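Local coordinates for protein thermostable carboxypeptidase 1 (Pyrococcus furiosus, PDB 1KA2) that removes amino acids one at a time from the C-terminus of peptides as a broad-specificity, cobalt-dependent M32 metallocarboxypeptidase, at residues Ser469-Pro473 and Lys474-Lys478; Tyr434-Ile437 and Lys438-Ile441; Asp484-Ala487 and Glu488-Val491. All coordinates share one frame; numbering follows the deposited sequence.

Interaction 1. Residues Ser469-Pro473 and Lys474-Lys478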
loop_
_atom_site.group_PDB
_atom_site.type_symbol
_atom_site.label_atom_id
_atom_site.label_comp_id
_atom_site.label_asym_id
_atom_site.label_seq_id
_atom_site.Cartn_x
_atom_site.Cartn_y
_atom_site.Cartn_z
ATOM N N SER A 469 8.663 -23.413 3.368
ATOM C CA SER A 469 7.869 -24.397 2.647
ATOM C C SER A 469 8.726 -25.477 2.001
ATOM O O SER A 469 8.374 -26.015 0.949
ATOM C CB SER A 469 7.038 -23.709 1.567
ATOM O OG SER A 469 6.174 -22.757 2.152
ATOM N N ILE A 470 9.846 -25.798 2.633
ATOM C CA ILE A 470 10.723 -26.824 2.101
ATOM C C ILE A 470 10.045 -28.200 2.092
ATOM O O ILE A 470 10.095 -28.919 1.096
ATOM C CB ILE A 470 12.035 -26.883 2.915
ATOM C CG1 ILE A 470 12.914 -25.686 2.531
ATOM C CG2 ILE A 470 12.765 -28.187 2.657
ATOM C CD1 ILE A 470 14.101 -25.468 3.436
ATOM N N TYR A 471 9.399 -28.544 3.201
ATOM C CA TYR A 471 8.733 -29.833 3.343
ATOM C C TYR A 471 7.229 -29.675 3.507
ATOM O O TYR A 471 6.759 -28.647 3.993
ATOM C CB TYR A 471 9.269 -30.569 4.577
ATOM C CG TYR A 471 10.779 -30.605 4.684
ATOM C CD1 TYR A 471 11.460 -29.764 5.566
ATOM C CD2 TYR A 471 11.530 -31.490 3.906
ATOM C CE1 TYR A 471 12.856 -29.808 5.674
ATOM C CE2 TYR A 471 12.921 -31.538 4.004
ATOM C CZ TYR A 471 13.573 -30.697 4.890
ATOM O OH TYR A 471 14.943 -30.765 4.995
ATOM N N PRO A 472 6.452 -30.698 3.109
ATOM C CA PRO A 472 4.995 -30.614 3.249
ATOM C C PRO A 472 4.701 -30.553 4.742
ATOM O O PRO A 472 5.559 -30.902 5.553
ATOM C CB PRO A 472 4.510 -31.919 2.619
ATOM C CG PRO A 472 5.593 -32.251 1.620
ATOM C CD PRO A 472 6.844 -31.923 2.387
ATOM N N PRO A 473 3.492 -30.125 5.129
ATOM C CA PRO A 473 3.139 -30.036 6.552
ATOM C C PRO A 473 3.516 -31.258 7.390
ATOM O O PRO A 473 4.184 -31.137 8.415
ATOM C CB PRO A 473 1.632 -29.815 6.520
ATOM C CG PRO A 473 1.439 -29.045 5.262
ATOM C CD PRO A 473 2.338 -29.770 4.281
ATOM N N LYS A 474 3.087 -32.436 6.955
ATOM C CA LYS A 474 3.380 -33.647 7.708
ATOM C C LYS A 474 4.869 -33.936 7.819
ATOM O O LYS A 474 5.385 -34.127 8.916
ATOM C CB LYS A 474 2.652 -34.837 7.089
ATOM C CG LYS A 474 1.152 -34.754 7.281
ATOM C CD LYS A 474 0.450 -35.972 6.746
ATOM C CE LYS A 474 -1.039 -35.902 7.028
ATOM N NZ LYS A 474 -1.708 -37.201 6.729
ATOM N N GLU A 475 5.562 -33.952 6.690
ATOM C CA GLU A 475 6.991 -34.219 6.700
ATOM C C GLU A 475 7.727 -33.195 7.569
ATOM O O GLU A 475 8.732 -33.513 8.192
ATOM C CB GLU A 475 7.533 -34.220 5.268
ATOM C CG GLU A 475 8.987 -34.648 5.159
ATOM C CD GLU A 475 9.437 -34.850 3.722
ATOM O OE1 GLU A 475 10.636 -35.133 3.516
ATOM O OE2 GLU A 475 8.593 -34.730 2.802
ATOM N N LEU A 476 7.210 -31.971 7.627
ATOM C CA LEU A 476 7.831 -30.930 8.441
ATOM C C LEU A 476 7.764 -31.288 9.920
ATOM O O LEU A 476 8.745 -31.127 10.643
ATOM C CB LEU A 476 7.143 -29.579 8.214
ATOM C CG LEU A 476 7.609 -28.443 9.132
ATOM C CD1 LEU A 476 9.123 -28.306 9.069
ATOM C CD2 LEU A 476 6.921 -27.137 8.725
ATOM N N LEU A 477 6.605 -31.766 10.367
ATOM C CA LEU A 477 6.430 -32.147 11.768
ATOM C C LEU A 477 7.341 -33.298 12.194
ATOM O O LEU A 477 8.018 -33.211 13.217
ATOM C CB LEU A 477 4.974 -32.523 12.046
ATOM C CG LEU A 477 4.070 -31.360 12.442
ATOM C CD1 LEU A 477 2.613 -31.806 12.449
ATOM C CD2 LEU A 477 4.493 -30.847 13.813
ATOM N N LYS A 478 7.352 -34.374 11.415
ATOM C CA LYS A 478 8.198 -35.523 11.728
ATOM C C LYS A 478 9.660 -35.100 11.900
ATOM O O LYS A 478 10.295 -35.415 12.906
ATOM C CB LYS A 478 8.094 -36.574 10.615
ATOM C CG LYS A 478 6.738 -37.255 10.525
ATOM C CD LYS A 478 6.586 -38.013 9.214
ATOM C CE LYS A 478 5.185 -38.593 9.067
ATOM N NZ LYS A 478 4.946 -39.088 7.692
#

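Interaction 2. Residues Tyr434-Ile437 and Lys438-Ile441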
loop_
_atom_site.group_PDB
_atom_site.type_symbol
_atom_site.label_atom_id
_atom_site.label_comp_id
_atom_site.label_asym_id
_atom_site.label_seq_id
_atom_site.Cartn_x
_atom_site.Cartn_y
_atom_site.Cartn_z
ATOM N N TYR A 434 4.123 -27.131 22.801
ATOM C CA TYR A 434 4.401 -26.662 24.156
ATOM C C TYR A 434 5.197 -27.679 24.964
ATOM O O TYR A 434 6.163 -27.320 25.640
ATOM C CB TYR A 434 3.102 -26.340 24.908
ATOM C CG TYR A 434 3.290 -26.264 26.410
ATOM C CD1 TYR A 434 4.117 -25.289 26.986
ATOM C CD2 TYR A 434 2.685 -27.200 27.256
ATOM C CE1 TYR A 434 4.340 -25.252 28.373
ATOM C CE2 TYR A 434 2.899 -27.174 28.634
ATOM C CZ TYR A 434 3.725 -26.199 29.187
ATOM O OH TYR A 434 3.917 -26.174 30.549
ATOM N N TYR A 435 4.785 -28.942 24.899
ATOM C CA TYR A 435 5.466 -29.999 25.644
ATOM C C TYR A 435 6.843 -30.315 25.086
ATOM O O TYR A 435 7.741 -30.695 25.830
ATOM C CB TYR A 435 4.597 -31.261 25.698
ATOM C CG TYR A 435 3.402 -31.080 26.614
ATOM C CD1 TYR A 435 2.101 -31.116 26.120
ATOM C CD2 TYR A 435 3.583 -30.790 27.966
ATOM C CE1 TYR A 435 1.004 -30.860 26.949
ATOM C CE2 TYR A 435 2.494 -30.530 28.803
ATOM C CZ TYR A 435 1.208 -30.561 28.287
ATOM O OH TYR A 435 0.139 -30.247 29.102
ATOM N N HIS A 436 7.017 -30.147 23.781
ATOM C CA HIS A 436 8.311 -30.399 23.178
ATOM C C HIS A 436 9.302 -29.299 23.551
ATOM O O HIS A 436 10.497 -29.560 23.718
ATOM C CB HIS A 436 8.168 -30.512 21.665
ATOM C CG HIS A 436 7.645 -31.842 21.219
ATOM N ND1 HIS A 436 8.443 -32.963 21.138
ATOM C CD2 HIS A 436 6.396 -32.244 20.887
ATOM C CE1 HIS A 436 7.707 -33.999 20.779
ATOM N NE2 HIS A 436 6.460 -33.591 20.622
ATOM N N ILE A 437 8.812 -28.071 23.693
ATOM C CA ILE A 437 9.700 -26.977 24.066
ATOM C C ILE A 437 9.908 -27.031 25.576
ATOM O O ILE A 437 10.974 -26.677 26.080
ATOM C CB ILE A 437 9.130 -25.583 23.656
ATOM C CG1 ILE A 437 10.176 -24.498 23.933
ATOM C CG2 ILE A 437 7.857 -25.277 24.421
ATOM C CD1 ILE A 437 9.784 -23.126 23.464
ATOM N N LYS A 438 8.881 -27.492 26.287
ATOM C CA LYS A 438 8.928 -27.611 27.739
ATOM C C LYS A 438 10.054 -28.571 28.122
ATOM O O LYS A 438 10.537 -28.558 29.255
ATOM C CB LYS A 438 7.582 -28.131 28.255
ATOM C CG LYS A 438 7.437 -28.115 29.749
ATOM C CD LYS A 438 7.524 -26.710 30.310
ATOM C CE LYS A 438 7.346 -26.735 31.815
ATOM N NZ LYS A 438 7.488 -25.387 32.429
ATOM N N LYS A 439 10.465 -29.392 27.157
ATOM C CA LYS A 439 11.537 -30.362 27.342
ATOM C C LYS A 439 12.912 -29.722 27.173
ATOM O O LYS A 439 13.806 -29.949 27.984
ATOM C CB LYS A 439 11.376 -31.516 26.346
ATOM C CG LYS A 439 12.620 -32.376 26.171
ATOM C CD LYS A 439 12.353 -33.619 25.326
ATOM C CE LYS A 439 11.950 -33.274 23.901
ATOM N NZ LYS A 439 11.577 -34.493 23.118
ATOM N N ASP A 440 13.088 -28.927 26.121
ATOM C CA ASP A 440 14.372 -28.270 25.886
ATOM C C ASP A 440 14.540 -27.025 26.741
ATOM O O ASP A 440 15.656 -26.563 26.953
ATOM C CB ASP A 440 14.525 -27.889 24.413
ATOM C CG ASP A 440 14.450 -29.085 23.501
ATOM O OD1 ASP A 440 14.976 -30.143 23.894
ATOM O OD2 ASP A 440 13.879 -28.973 22.397
ATOM N N ILE A 441 13.426 -26.488 27.232
ATOM C CA ILE A 441 13.440 -25.287 28.060
ATOM C C ILE A 441 12.488 -25.480 29.240
ATOM O O ILE A 441 11.403 -24.898 29.281
ATOM C CB ILE A 441 12.980 -24.055 27.251
ATOM C CG1 ILE A 441 13.733 -23.988 25.921
ATOM C CG2 ILE A 441 13.212 -22.785 28.062
ATOM C CD1 ILE A 441 13.272 -22.863 25.011
#

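Interaction 3. Residues Asp484-Ala487 and Glu488-Val491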
loop_
_atom_site.group_PDB
_atom_site.type_symbol
_atom_site.label_atom_id
_atom_site.label_comp_id
_atom_site.label_asym_id
_atom_site.label_seq_id
_atom_site.Cartn_x
_atom_site.Cartn_y
_atom_site.Cartn_z
ATOM N N ASP A 484 4.076 -37.142 14.581
ATOM C CA ASP A 484 2.979 -36.542 13.843
ATOM C C ASP A 484 2.034 -35.872 14.832
ATOM O O ASP A 484 2.178 -36.028 16.045
ATOM C CB ASP A 484 2.232 -37.628 13.065
ATOM C CG ASP A 484 3.089 -38.272 12.000
ATOM O OD1 ASP A 484 3.151 -37.734 10.877
ATOM O OD2 ASP A 484 3.712 -39.312 12.292
ATOM N N MET A 485 1.072 -35.119 14.312
ATOM C CA MET A 485 0.109 -34.451 15.165
ATOM C C MET A 485 -0.603 -35.514 15.995
ATOM O O MET A 485 -0.869 -36.614 15.511
ATOM C CB MET A 485 -0.912 -33.678 14.313
ATOM C CG MET A 485 -2.020 -33.020 15.121
ATOM S SD MET A 485 -3.177 -32.062 14.122
ATOM C CE MET A 485 -4.474 -33.242 13.843
ATOM N N ASP A 486 -0.887 -35.186 17.249
ATOM C CA ASP A 486 -1.591 -36.094 18.146
ATOM C C ASP A 486 -2.444 -35.279 19.103
ATOM O O ASP A 486 -1.934 -34.620 20.012
ATOM C CB ASP A 486 -0.612 -36.963 18.934
ATOM C CG ASP A 486 -1.293 -37.732 20.059
ATOM O OD1 ASP A 486 -2.358 -38.346 19.822
ATOM O OD2 ASP A 486 -0.758 -37.724 21.185
ATOM N N ALA A 487 -3.749 -35.327 18.883
ATOM C CA ALA A 487 -4.700 -34.588 19.695
ATOM C C ALA A 487 -4.499 -34.748 21.195
ATOM O O ALA A 487 -4.852 -33.858 21.965
ATOM C CB ALA A 487 -6.108 -35.001 19.319
ATOM N N GLU A 488 -3.935 -35.880 21.611
ATOM C CA GLU A 488 -3.714 -36.163 23.033
ATOM C C GLU A 488 -3.080 -35.036 23.846
ATOM O O GLU A 488 -3.453 -34.825 25.004
ATOM C CB GLU A 488 -2.869 -37.432 23.196
ATOM C CG GLU A 488 -3.608 -38.733 22.902
ATOM C CD GLU A 488 -4.815 -38.926 23.802
ATOM O OE1 GLU A 488 -4.719 -38.578 25.001
ATOM O OE2 GLU A 488 -5.851 -39.431 23.312
ATOM N N TYR A 489 -2.126 -34.318 23.251
ATOM C CA TYR A 489 -1.454 -33.223 23.952
ATOM C C TYR A 489 -2.393 -32.103 24.356
ATOM O O TYR A 489 -2.302 -31.574 25.468
ATOM C CB TYR A 489 -0.327 -32.643 23.102
ATOM C CG TYR A 489 0.871 -33.548 23.000
ATOM C CD1 TYR A 489 1.018 -34.422 21.928
ATOM C CD2 TYR A 489 1.854 -33.545 23.987
ATOM C CE1 TYR A 489 2.117 -35.265 21.839
ATOM C CE2 TYR A 489 2.954 -34.390 23.910
ATOM C CZ TYR A 489 3.077 -35.242 22.833
ATOM O OH TYR A 489 4.169 -36.064 22.738
ATOM N N PHE A 490 -3.291 -31.733 23.451
ATOM C CA PHE A 490 -4.247 -30.674 23.741
ATOM C C PHE A 490 -5.095 -31.054 24.954
ATOM O O PHE A 490 -5.426 -30.206 25.780
ATOM C CB PHE A 490 -5.159 -30.424 22.531
ATOM C CG PHE A 490 -6.107 -29.268 22.715
ATOM C CD1 PHE A 490 -5.637 -27.955 22.716
ATOM C CD2 PHE A 490 -7.468 -29.494 22.910
ATOM C CE1 PHE A 490 -6.512 -26.881 22.907
ATOM C CE2 PHE A 490 -8.351 -28.431 23.104
ATOM C CZ PHE A 490 -7.870 -27.119 23.102
ATOM N N VAL A 491 -5.446 -32.332 25.057
ATOM C CA VAL A 491 -6.254 -32.808 26.179
ATOM C C VAL A 491 -5.508 -32.686 27.513
ATOM O O VAL A 491 -6.081 -32.257 28.517
ATOM C CB VAL A 491 -6.688 -34.277 25.968
ATOM C CG1 VAL A 491 -7.519 -34.746 27.158
ATOM C CG2 VAL A 491 -7.499 -34.401 24.678
HETATM O O HOH W 1 -2.667 -31.933 20.758
#

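Interaction 1. Residues Ser469-Pro473 and Lys474-Lys478
Tyr471, Pro472 and Glu475 meet where the chain enters helix 473-481, at a helix N-terminus in which Pro472 holds the N-cap position and Pro473 opens the first turn. Both prolines lack an N-H, which costs nothing at the start of a helix, where the amides have no preceding turn to bond to. The Glu475 side chain runs back against the incoming loop: CG stands anti to the backbone N (chi1 -173°) and the chain stays extended, which brings the carboxylate back to Pro472 CD and to the CD2 corner of the Tyr471 ring. Its OE2 lies 3.3 Å from Pro472 CD, and OE1 lies 3.8 Å from Tyr471 CD2. The carboxylate and phenol planes are turned 42° apart, so the approach is oblique rather than a stack. Ile470 CG2 sits over the centre of one face of the same phenol, 3.3 Å above its plane. Cut back to an alanine here, the Glu475 side chain would probably leave a gap beside Pro472 CD and Tyr471 CD2. On the neighbouring helix position, Leu476 CB approaches Tyr471 CB at 4.3 Å, an apolar contact next to the backbone turn. Lys474 points elsewhere, its ammonium paired with Asp171, while Tyr471 and Pro472 also touch helix 81-99. The turn itself is closed by two backbone bonds: Leu477 N reaches Pro473 O at 3.2 Å, and Leu476 N donates to Pro472 O at 2.9 Å.

Interaction 2. Residues Tyr434-Ile437 and Lys438-Ile441
Lys438 lies alongside Tyr434 in the last turns of helix 421-440, an i to i+4 pair whose side chains point the same way. Starting from the backbone, Lys438 CB sits over one face of the Tyr434 ring and 3.1 Å from Tyr434 O, the carbonyl that also accepts from Lys438 N at 2.8 Å. CG leaves anti to the backbone N (chi1 -172°), and a bend at chi2 (62°) then carries the chain along the phenol. CD comes 4.0 Å from Tyr434 CZ, and both CD and CE lie 3.7 Å from Tyr434 OH. At the tip, NZ forms a salt bridge with Glu445 OE1, the same oxygen that is hydrogen-bonded to Tyr434 OH.

The residue before Lys438, Ile437, is buried and packs on helices 295-309, 444-450 and 454-465. Its CG1 meets Ile441 CD1 at 3.7 Å, the two side chains passing at an angle. Ile441 is the first residue to leave helical geometry, yet its N still donates to Ile437 O at 2.7 Å, closing the final turn.

The chemistry is therefore split between two sides: apolar contact between the isoleucines, and methylene-to-phenol contact whose polar ends share one carboxylate oxygen. With a cation and a hydroxyl both directed at it, Glu445 would probably remain ionised, joining this helix end to helix 444-450.

Interaction 3. Residues Asp484-Ala487 and Glu488-Val491
Asp486 folds its carboxylate over Glu488 at the start of helix 488-498, as an N-terminal cap. Before it, Asp484 and Met485 bring the chain in along helix 421-440: Asp484 O and Asp486 N are both held by the Gln432 side chain, and Met485 packs on Ile425 and Leu429. At Asp486, CG stands anti to the backbone N (chi1 169°), turning the carboxylate toward the helix; OD1 accepts a weak bond from Glu488 N at 3.4 Å, the capping bond. OD1 also lies 3.3 Å from Glu488 CG. Asp486 O accepts from Tyr489 N at 3.3 Å and lies in plane at the edge of the Tyr489 ring, 3.5 Å from CD1. Next comes Ala487, whose carbonyl takes weak bonds from Phe490 N at 3.0 Å and Val491 N at 3.5 Å. A water that accepts from Phe490 N at 2.8 Å lies 2.9 Å from Asp486 O and may donate to it.

The Glu488 carboxylate, its plane 31° from that of Asp486, turns away to a salt bridge with Lys182. Cap and water thus supply acceptors to amides of the first turn, and an aspartate charge at this helix end would probably interact favourably with the helix dipole, while Lys182 likely offsets the second acid.

How the interactions relate
From the N-terminal side, interaction 2 comes first, at the end of helix 421-440; interaction 1 follows at the entry to helix 473-481 and interaction 3 at the entry to helix 488-498. Each joins abutting segments, with its contacts within a few residues, so none closes a long loop, and the three run in series without nesting or crossing. Interactions 1 and 3 touch where helix 473-481 leads toward 488-498: Leu477 CD1 is 4.1 Å from Met485 N. Interactions 2 and 3 meet through Tyr435 and Tyr489, while interactions 1 and 2 stay about 7 Å apart at their nearest atoms. Interaction 3 thus bridges the other two, tying the C-terminal helices to helix 421-440.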